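Local coordinates for inositol dehydrogenase (Lactobacillus casei, PDB 4MKX), which probably oxidises scyllo-inositol with NAD as cofactor, as a scyllo-inositol dehydrogenase of the Gfo/Idh/MocA family, at residues R141-Y147 with H260-E264; V277-N281 with R293-Q297. All blocks are in the same frame, centred on the assembly; numbering follows the deposited sequence.

Interaction 1. Residues R141-Y147 with H260-E264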
# COMPACT_ATOMS: atom_id res chain seq x y z
N ARG A 141 13.93 0.82 20.39
CA ARG A 141 12.60 0.85 19.77
C ARG A 141 11.64 1.70 20.58
O ARG A 141 10.71 2.29 20.04
CB ARG A 141 12.05 -0.55 19.58
CG ARG A 141 12.90 -1.38 18.63
CD ARG A 141 12.15 -2.64 18.26
NE ARG A 141 13.04 -3.59 17.62
CZ ARG A 141 12.68 -4.83 17.31
NH1 ARG A 141 11.45 -5.25 17.57
NH2 ARG A 141 13.57 -5.66 16.76
N ARG A 142 11.90 1.84 21.88
CA ARG A 142 11.07 2.72 22.69
C ARG A 142 11.20 4.18 22.28
O ARG A 142 10.36 5.00 22.65
CB ARG A 142 11.42 2.59 24.17
CG ARG A 142 11.17 1.19 24.73
CD ARG A 142 11.17 1.27 26.23
NE ARG A 142 11.14 -0.04 26.86
CZ ARG A 142 10.79 -0.22 28.12
NH1 ARG A 142 10.44 0.83 28.84
NH2 ARG A 142 10.77 -1.44 28.65
N PHE A 143 12.24 4.52 21.51
CA PHE A 143 12.43 5.89 21.05
C PHE A 143 12.12 6.10 19.58
O PHE A 143 12.22 7.21 19.06
CB PHE A 143 13.85 6.35 21.34
CG PHE A 143 14.13 6.46 22.81
CD1 PHE A 143 14.56 5.36 23.52
CD2 PHE A 143 13.91 7.66 23.47
CE1 PHE A 143 14.80 5.46 24.88
CE2 PHE A 143 14.15 7.76 24.82
CZ PHE A 143 14.59 6.66 25.52
N ASP A 144 11.71 5.03 18.91
CA ASP A 144 11.41 5.11 17.48
C ASP A 144 10.06 5.79 17.27
O ASP A 144 9.10 5.48 17.98
CB ASP A 144 11.36 3.69 16.91
CG ASP A 144 10.94 3.66 15.47
OD1 ASP A 144 11.75 4.06 14.59
OD2 ASP A 144 9.80 3.24 15.18
N ASP A 145 10.00 6.71 16.31
CA ASP A 145 8.79 7.49 16.08
C ASP A 145 7.57 6.62 15.80
O ASP A 145 6.49 6.91 16.31
CB ASP A 145 8.98 8.50 14.95
CG ASP A 145 9.79 9.71 15.38
OD1 ASP A 145 9.90 9.99 16.60
OD2 ASP A 145 10.30 10.41 14.47
N SER A 146 7.72 5.56 15.02
CA SER A 146 6.56 4.73 14.68
C SER A 146 6.08 3.91 15.89
O SER A 146 4.87 3.79 16.14
CB SER A 146 6.81 3.85 13.45
OG SER A 146 7.01 4.66 12.30
N TYR A 147 7.01 3.34 16.63
CA TYR A 147 6.66 2.61 17.85
C TYR A 147 6.00 3.53 18.87
O TYR A 147 5.03 3.13 19.52
CB TYR A 147 7.88 1.92 18.48
CG TYR A 147 8.18 0.57 17.85
CD1 TYR A 147 7.52 -0.57 18.26
CD2 TYR A 147 9.10 0.47 16.81
CE1 TYR A 147 7.78 -1.80 17.67
CE2 TYR A 147 9.36 -0.75 16.21
CZ TYR A 147 8.70 -1.88 16.64
OH TYR A 147 8.96 -3.11 16.04
N HIS A 260 13.80 -6.94 8.19
CA HIS A 260 12.37 -7.00 8.46
C HIS A 260 12.12 -6.98 9.95
O HIS A 260 12.31 -7.98 10.63
CB HIS A 260 11.72 -8.23 7.84
CG HIS A 260 10.22 -8.21 7.90
ND1 HIS A 260 9.43 -7.91 6.81
CD2 HIS A 260 9.37 -8.41 8.93
CE1 HIS A 260 8.16 -7.96 7.16
NE2 HIS A 260 8.09 -8.27 8.44
N VAL A 261 11.69 -5.83 10.46
CA VAL A 261 11.28 -5.70 11.85
C VAL A 261 9.86 -5.15 11.84
O VAL A 261 9.60 -4.06 11.34
CB VAL A 261 12.21 -4.77 12.64
CG1 VAL A 261 11.65 -4.47 14.01
CG2 VAL A 261 13.57 -5.44 12.80
N GLU A 262 8.94 -5.95 12.35
CA GLU A 262 7.53 -5.66 12.22
C GLU A 262 6.88 -6.05 13.54
O GLU A 262 7.24 -7.07 14.12
CB GLU A 262 6.91 -6.50 11.09
CG GLU A 262 5.39 -6.34 10.93
CD GLU A 262 4.76 -7.39 10.07
OE1 GLU A 262 5.48 -8.34 9.66
OE2 GLU A 262 3.54 -7.30 9.79
N THR A 263 5.96 -5.22 14.03
CA THR A 263 5.22 -5.55 15.24
C THR A 263 3.75 -5.31 15.01
O THR A 263 3.34 -4.22 14.60
CB THR A 263 5.71 -4.71 16.42
OG1 THR A 263 7.10 -4.98 16.63
CG2 THR A 263 4.97 -5.10 17.69
N GLU A 264 2.95 -6.34 15.28
CA GLU A 264 1.52 -6.29 15.11
C GLU A 264 0.87 -6.38 16.48
O GLU A 264 1.25 -7.22 17.30
CB GLU A 264 1.10 -7.50 14.28
CG GLU A 264 -0.36 -7.82 14.28
CD GLU A 264 -0.61 -9.11 13.56
OE1 GLU A 264 -0.60 -9.10 12.31
OE2 GLU A 264 -0.77 -10.16 14.22
O HOH W 1 9.37 -1.81 13.01
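Tyr147 OH and Thr263 OG1 lie 2.7 Å apart in a hydrogen bond that either hydroxyl could donate. Thr263 OG1 is gripped a second time, by Ser167 OG on the adjoining strand 162-172. The contact joins the start of helix 145-155 to strand 260-267 of the mixed sheet in the C-terminal domain, a helix-on-sheet packing of the Gfo/Idh/MocA fold. The tyrosine reaches the strand with its hydroxyl end. Thr263 OG1 sits at the ring edge, in plane, and is 3.4 Å from Tyr147 CE1. The two side chains cross at about a right angle. The threonine sets OG1 anti to its carbonyl carbon (chi1 -60°), and this turns the hydroxyl to the tyrosine. Water 1 donates to Val261 O at 2.8 Å and makes a weak, longer bond to Tyr147 OH. Val202 of helix 197-207 packs on both Tyr147 and Thr263.

Asp144 is the N-cap of the helix. Its OD2 accepts from Tyr147 N at 3.1 Å, with an N-H...O angle of 162°, and more weakly from Ser146 N. This cap fixes the first turn, from which the tyrosine extends. Asp144 OD1 makes a salt bridge to Arg302.

The side chains of Arg141 and Val261 approach each other from opposite directions. The arginine chain is extended from CG to NE. The guanidinium is held by a salt bridge from NH1 to Asp199 and a hydrogen bond from NH2 to Ser169 OG, which probably fix its rotation. Arg141 CB also lies over one face of the Tyr147 ring, toward the rim. Val261 CG1 sits over one face of the guanidinium, 3.4 Å above its plane and over its centre. The closest atom to Val261 CG1 there is Arg141 CZ, at 3.5 Å.

Interaction 2. Residues V277-N281 with R293-Q297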
# COMPACT_ATOMS: atom_id res chain seq x y z
N VAL A 277 5.45 -3.72 6.14
CA VAL A 277 6.60 -3.96 5.28
C VAL A 277 7.63 -2.86 5.54
O VAL A 277 7.27 -1.73 5.91
CB VAL A 277 6.20 -4.01 3.79
CG1 VAL A 277 5.32 -5.23 3.50
CG2 VAL A 277 5.49 -2.73 3.40
N PRO A 278 8.92 -3.18 5.40
CA PRO A 278 9.92 -2.19 5.81
C PRO A 278 10.20 -1.15 4.74
O PRO A 278 11.24 -1.20 4.09
CB PRO A 278 11.17 -3.04 6.06
CG PRO A 278 10.99 -4.27 5.20
CD PRO A 278 9.49 -4.51 5.11
N GLU A 279 9.29 -0.20 4.57
CA GLU A 279 9.43 0.81 3.53
C GLU A 279 10.68 1.67 3.73
O GLU A 279 10.92 2.19 4.83
CB GLU A 279 8.20 1.72 3.52
CG GLU A 279 6.90 0.98 3.43
CD GLU A 279 5.71 1.85 3.79
OE1 GLU A 279 5.91 3.05 4.11
OE2 GLU A 279 4.58 1.33 3.76
N LYS A 280 11.48 1.82 2.68
CA LYS A 280 12.71 2.62 2.74
C LYS A 280 12.45 4.12 2.84
O LYS A 280 13.12 4.84 3.58
CB LYS A 280 13.55 2.38 1.47
CG LYS A 280 14.93 3.02 1.49
CD LYS A 280 15.71 2.70 0.22
CE LYS A 280 17.10 3.30 0.26
NZ LYS A 280 17.87 2.69 1.36
N ASN A 281 11.46 4.58 2.08
CA ASN A 281 11.21 6.01 1.90
C ASN A 281 9.84 6.18 1.26
O ASN A 281 9.03 5.26 1.33
CB ASN A 281 12.30 6.64 1.04
CG ASN A 281 12.50 5.94 -0.29
OD1 ASN A 281 11.57 5.37 -0.86
ND2 ASN A 281 13.73 5.96 -0.79
N ARG A 293 8.11 -1.17 -3.93
CA ARG A 293 8.54 -0.30 -2.83
C ARG A 293 9.91 -0.75 -2.35
O ARG A 293 10.06 -1.87 -1.87
CB ARG A 293 7.56 -0.34 -1.64
CG ARG A 293 6.29 0.51 -1.78
CD ARG A 293 6.61 2.00 -1.99
NE ARG A 293 6.99 2.78 -0.80
CZ ARG A 293 6.12 3.36 0.03
NH1 ARG A 293 4.81 3.21 -0.15
NH2 ARG A 293 6.55 4.08 1.06
N PRO A 294 10.91 0.11 -2.49
CA PRO A 294 12.23 -0.26 -1.95
C PRO A 294 12.19 -0.38 -0.43
O PRO A 294 11.35 0.26 0.21
CB PRO A 294 13.12 0.92 -2.36
CG PRO A 294 12.18 2.02 -2.81
CD PRO A 294 10.94 1.35 -3.29
N THR A 295 13.08 -1.19 0.14
CA THR A 295 13.04 -1.49 1.57
C THR A 295 14.28 -1.01 2.28
O THR A 295 15.33 -0.82 1.66
CB THR A 295 12.97 -3.00 1.79
OG1 THR A 295 14.08 -3.61 1.10
CG2 THR A 295 11.68 -3.58 1.24
N SER A 296 14.17 -0.80 3.59
CA SER A 296 15.36 -0.54 4.38
C SER A 296 16.17 -1.84 4.49
O SER A 296 15.61 -2.94 4.52
CB SER A 296 15.03 0.07 5.74
OG SER A 296 13.87 -0.50 6.30
N GLN A 297 17.48 -1.70 4.52
CA GLN A 297 18.37 -2.84 4.30
C GLN A 297 19.05 -3.36 5.55
O GLN A 297 19.48 -4.51 5.58
CB GLN A 297 19.44 -2.48 3.26
CG GLN A 297 18.88 -2.30 1.88
CD GLN A 297 18.30 -3.59 1.34
OE1 GLN A 297 19.02 -4.58 1.17
NE2 GLN A 297 17.00 -3.60 1.10
O HOH W 2 12.11 1.51 6.93
O HOH W 3 10.01 2.77 -0.16
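Pro278 O accepts from Ser296 N at 3.0 Å, with an N-H...O angle of 154°. The same oxygen takes a CA-H...O contact from Thr295 CA. Pro278 is the centre of an inverse gamma turn, and its ring lies alongside the Thr295 side chain, Pro278 CG to Thr295 CG2 4.1 Å. Glu279 OE1 makes a salt bridge to Arg293 NH2 at 3.3 Å, with the carboxylate and guanidinium planes 40° apart. Glu279 OE2 pairs with Arg293 of the second subunit. Lys280 N donates to Pro294 O at 2.9 Å, while Lys280 NZ reaches Glu301. Asn281 O accepts from Arg293 NH2 at 2.8 Å, in the carbonyl plane. Bends at chi2 and chi3 fold the arginine back to this carbonyl. Water 3 accepts from both Arg293 NE and Asn281 N. Without the guanidinium, as with an alanine here, Asn281 O would probably lose this donor and Glu279 OE1 its partner within the chain, while Glu279 of the second subunit would lose its mate too. The single beta bridge of Glu279 with Thr295 ties the base of the two-stranded beta hairpin of strands 283-287 and 290-293.

Interaction 1 closes before interaction 2 opens along the chain, and their centres are about 14 Å apart. Strand 260-267 carries one side of interaction 1. It pairs with strand 271-274, the outermost strand of the mixed sheet within this chain, and the chain then runs into 277-281. The two contacts touch where His260 packs on Pro278, His260 ND1 to Pro278 CD 3.8 Å. Interaction 1 lies buried between helix and sheet. Interaction 2 has its centre about 21 Å from the chain centre, at the root of the hairpin. Ser146 of interaction 1 packs on Asn281 of the second subunit. The chain thus passes from the C-terminal domain core to the hairpin base, which meets other subunits.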